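PDB 6XI1: flagellin hook IN motif family from Aeromonas hydrophila subsp. hydrophila, which probably serves as the calcium-stiffened extender region of a bacterial RTX adhesin, a string of beta-sandwich repeats that projects the adhesin toward its target. Local coordinates for residues T79-E82 with G83-T87; V90-S93 with K94-L98. One frame throughout, in Å; residues are numbered along the deposited sequence.

Contact 1. Residues T79-E82 with G83-T87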
# COMPACT_ATOMS: atom_id res chain seq x y z
N THR A 79 1.29 22.48 -72.51
CA THR A 79 0.72 22.65 -73.88
C THR A 79 0.86 24.12 -74.28
O THR A 79 0.85 24.98 -73.40
CB THR A 79 -0.73 22.17 -73.96
OG1 THR A 79 -1.51 23.09 -73.21
CG2 THR A 79 -0.96 20.78 -73.41
N ILE A 80 1.03 24.40 -75.58
CA ILE A 80 1.09 25.79 -76.11
C ILE A 80 0.13 25.91 -77.31
O ILE A 80 -0.04 24.93 -78.04
CB ILE A 80 2.54 26.19 -76.44
CG1 ILE A 80 2.69 27.71 -76.59
CG2 ILE A 80 3.06 25.43 -77.65
CD1 ILE A 80 4.11 28.23 -76.52
N THR A 81 -0.55 27.06 -77.43
CA THR A 81 -1.41 27.40 -78.59
C THR A 81 -0.54 28.00 -79.71
O THR A 81 0.59 28.46 -79.42
CB THR A 81 -2.54 28.36 -78.20
OG1 THR A 81 -1.90 29.61 -77.92
CG2 THR A 81 -3.35 27.93 -77.00
N GLU A 82 -1.07 28.06 -80.94
CA GLU A 82 -0.47 28.83 -82.07
C GLU A 82 -0.09 30.24 -81.60
O GLU A 82 0.97 30.74 -82.02
CB GLU A 82 -1.45 28.94 -83.25
CG GLU A 82 -1.97 27.60 -83.73
CD GLU A 82 -2.74 27.69 -85.04
OE1 GLU A 82 -2.28 28.40 -85.97
OE2 GLU A 82 -3.81 27.06 -85.11
N GLY A 83 -0.91 30.85 -80.75
CA GLY A 83 -0.73 32.24 -80.28
C GLY A 83 0.35 32.38 -79.22
O GLY A 83 0.67 33.52 -78.84
N GLY A 84 0.90 31.26 -78.73
CA GLY A 84 2.03 31.25 -77.78
C GLY A 84 1.57 31.19 -76.33
O GLY A 84 2.39 31.47 -75.43
N ALA A 85 0.30 30.91 -76.09
CA ALA A 85 -0.26 30.80 -74.72
C ALA A 85 0.01 29.38 -74.23
O ALA A 85 -0.65 28.47 -74.74
CB ALA A 85 -1.72 31.13 -74.67
N TRP A 86 0.92 29.23 -73.26
CA TRP A 86 1.29 27.93 -72.64
C TRP A 86 0.64 27.78 -71.27
O TRP A 86 0.38 28.78 -70.56
CB TRP A 86 2.81 27.69 -72.58
CG TRP A 86 3.61 28.69 -71.81
CD1 TRP A 86 4.36 29.70 -72.33
CD2 TRP A 86 3.81 28.74 -70.38
NE1 TRP A 86 4.96 30.41 -71.34
CE2 TRP A 86 4.66 29.84 -70.13
CE3 TRP A 86 3.38 27.96 -69.31
CZ2 TRP A 86 5.07 30.19 -68.84
CZ3 TRP A 86 3.76 28.32 -68.03
CH2 TRP A 86 4.58 29.41 -67.80
N THR A 87 0.30 26.53 -70.97
CA THR A 87 -0.31 26.08 -69.71
C THR A 87 0.54 24.92 -69.20
O THR A 87 0.70 23.94 -69.93
CB THR A 87 -1.77 25.66 -69.91
OG1 THR A 87 -2.39 26.79 -70.54
CG2 THR A 87 -2.48 25.28 -68.63
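Thr79 and Thr87 form the hydrogen-bonded pair of this antiparallel hairpin: Thr87 N gives to Thr79 O at 2.9 Å, and Thr79 N gives to Thr87 O at 3.0 Å. Nearer the turn, Thr81 N reaches Ala85 O at 3.0 Å. The chain then reverses in a type I turn from Thr81 to Gly84, closed by Gly84 N on Thr81 O (2.9 Å). Gly84, with its left-handed backbone (phi 93°), forms the G1 bulge that follows the type I turn in this hairpin. The Thr81 hydroxyl ties the turn to the returning strand. With OG1 set between the backbone N and the carbonyl carbon (chi1 70°), it faces across the turn and accepts Ala85 N at 3.1 Å, with a weak second bond from Gly83 N.

Between the Thr79-Thr87 pair and the turn lie Ile80 and Trp86, a non-hydrogen-bonded pair whose side chains share the face of the sheet away from Thr79 and Thr87. Ile80 CG1 meets Trp86 CB at 4.0 Å and lies over the backbone of Gly84, while CD1 sits at the edge of the indole, near its plane. The rest of the ring leads away from the hairpin, and its NE1 bonds to Ser30 O. On the other face the two threonines stand side by side, more open to solvent. The hairpin lies between strands 43-53 and 66-70, Ile80 bonding through its backbone to Gly66. Ile80 and Trp86 both pack on Leu50 of strand 43-53, and the indole continues to Val120 and Ile122 of strand 117-125, joining the hairpin to the interior of the sandwich.

Contact 2. Residues V90-S93 with K94-L98. With CA (calcium ion), chain L; CA (calcium ion), chain M.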
# COMPACT_ATOMS: atom_id res chain seq x y z
N VAL A 90 0.27 19.96 -63.37
CA VAL A 90 0.79 18.75 -62.66
C VAL A 90 -0.24 18.34 -61.61
O VAL A 90 -0.83 19.23 -60.95
CB VAL A 90 2.21 18.99 -62.09
CG1 VAL A 90 2.22 20.05 -61.00
CG2 VAL A 90 2.84 17.70 -61.58
N ASP A 91 -0.48 17.02 -61.49
CA ASP A 91 -1.32 16.45 -60.42
C ASP A 91 -0.69 16.82 -59.07
O ASP A 91 0.46 16.43 -58.84
CB ASP A 91 -1.46 14.93 -60.56
CG ASP A 91 -2.33 14.49 -61.73
OD1 ASP A 91 -3.22 15.26 -62.13
OD2 ASP A 91 -2.08 13.40 -62.25
N ASN A 92 -1.42 17.55 -58.24
CA ASN A 92 -1.00 17.85 -56.84
C ASN A 92 -0.59 16.56 -56.10
O ASN A 92 0.34 16.62 -55.28
CB ASN A 92 -2.13 18.54 -56.09
CG ASN A 92 -1.66 19.12 -54.78
OD1 ASN A 92 -0.61 19.75 -54.71
ND2 ASN A 92 -2.46 18.92 -53.76
N SER A 93 -1.21 15.42 -56.43
CA SER A 93 -0.94 14.11 -55.78
C SER A 93 0.51 13.68 -56.03
O SER A 93 1.09 13.01 -55.17
CB SER A 93 -1.93 13.06 -56.24
OG SER A 93 -1.73 12.73 -57.60
N LYS A 94 1.12 14.11 -57.14
CA LYS A 94 2.44 13.59 -57.55
C LYS A 94 3.58 14.41 -56.92
O LYS A 94 4.73 14.01 -57.09
CB LYS A 94 2.59 13.64 -59.08
CG LYS A 94 1.72 12.68 -59.88
CD LYS A 94 2.06 12.70 -61.37
CE LYS A 94 2.08 11.34 -62.04
NZ LYS A 94 0.78 11.01 -62.67
N VAL A 95 3.30 15.55 -56.29
CA VAL A 95 4.38 16.42 -55.73
C VAL A 95 4.30 16.45 -54.20
O VAL A 95 5.06 17.22 -53.60
CB VAL A 95 4.31 17.84 -56.33
CG1 VAL A 95 4.43 17.82 -57.84
CG2 VAL A 95 3.03 18.56 -55.90
N GLN A 96 3.48 15.59 -53.59
CA GLN A 96 3.27 15.57 -52.12
C GLN A 96 4.61 15.25 -51.46
O GLN A 96 4.89 15.81 -50.40
CB GLN A 96 2.21 14.55 -51.72
CG GLN A 96 0.80 14.93 -52.15
CD GLN A 96 0.33 16.24 -51.57
OE1 GLN A 96 0.25 16.43 -50.34
NE2 GLN A 96 0.06 17.19 -52.46
N TYR A 97 5.44 14.43 -52.13
CA TYR A 97 6.72 13.92 -51.57
C TYR A 97 7.71 15.06 -51.32
O TYR A 97 8.69 14.84 -50.59
CB TYR A 97 7.34 12.87 -52.48
CG TYR A 97 8.01 13.44 -53.69
CD1 TYR A 97 7.30 13.68 -54.85
CD2 TYR A 97 9.37 13.68 -53.71
CE1 TYR A 97 7.92 14.21 -55.98
CE2 TYR A 97 9.99 14.24 -54.82
CZ TYR A 97 9.27 14.49 -55.97
OH TYR A 97 9.86 15.07 -57.06
N LEU A 98 7.51 16.25 -51.91
CA LEU A 98 8.44 17.37 -51.68
C LEU A 98 8.19 17.93 -50.27
O LEU A 98 7.02 18.09 -49.86
CB LEU A 98 8.21 18.44 -52.75
CG LEU A 98 8.51 18.04 -54.19
CD1 LEU A 98 7.98 19.11 -55.12
CD2 LEU A 98 10.02 17.84 -54.41
CA CA L . 4.97 17.68 -49.02
CA CA M . 0.95 18.06 -48.76
O HOH W 1 3.85 12.56 -53.98
O HOH W 2 1.00 19.47 -46.71
O HOH W 3 -1.29 17.79 -48.08
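The carboxamides of Asn92 and Gln96 meet with their planes 78° apart, the two donors Gln96 NE2 and Asn92 ND2 lying 3.3 Å from each other. NE2 instead gives a virtually straight bond (179°) to Asn92 O at 2.9 Å, in the Gln96 amide plane but from above the Asn92 carbonyl plane. A bend at chi2 (-60°) folds Gln96 back for this bond and presents OE1 to one calcium ion at 2.4 Å, which Glu37, Asp38, Asp129 and two waters also bind; Asn92 ND2 bonds to Asp38. The Tyr97 ring has Leu98 CG over one face, displaced toward the rim, with Lys94 O and water 1 in plane at the edge; this water links Ser93 O to Tyr97 N.

Lys94 N closes on Asp91 O at 3.0 Å, and a long salt bridge joins Asp91 OD2 to Lys94 NZ (3.8 Å). Gln96 O and Leu98 O, in the Val95-Leu98 type I turn, bind the second calcium at 2.3 and 2.2 Å with Glu37, Val127, Asp129 and Asp162. Asp162 lies in the following sandwich, making this a calcium-bound linker between successive domains. Val90 CG2 meets Val95 CG1 at 4.1 Å; both valines pack on Leu44 of strand 43-53, and Val95 and Leu98 on Ile124 of strand 117-125.

Overall arrangement
Both contacts draw on strand 85-91, contact 1 at its start and contact 2 at its end, with centres about 24 Å apart. Each is partly buried, with apolar side chains turned toward strands 43-53 and 117-125 and polar groups nearer the surface. Their chemistry differs with place. Residues 79-87 form a metal-free hairpin turn, held by backbone bonds and one threonine hydroxyl. Residues 90-98 run off the end of the strand into a loop in which a side-chain amide and main-chain carbonyls bind two calcium ions. Because Asp129, from the connection into the next sandwich, and Asp162, from that sandwich itself, share these ions, contact 2 belongs to a junction that probably stiffens the tandem array.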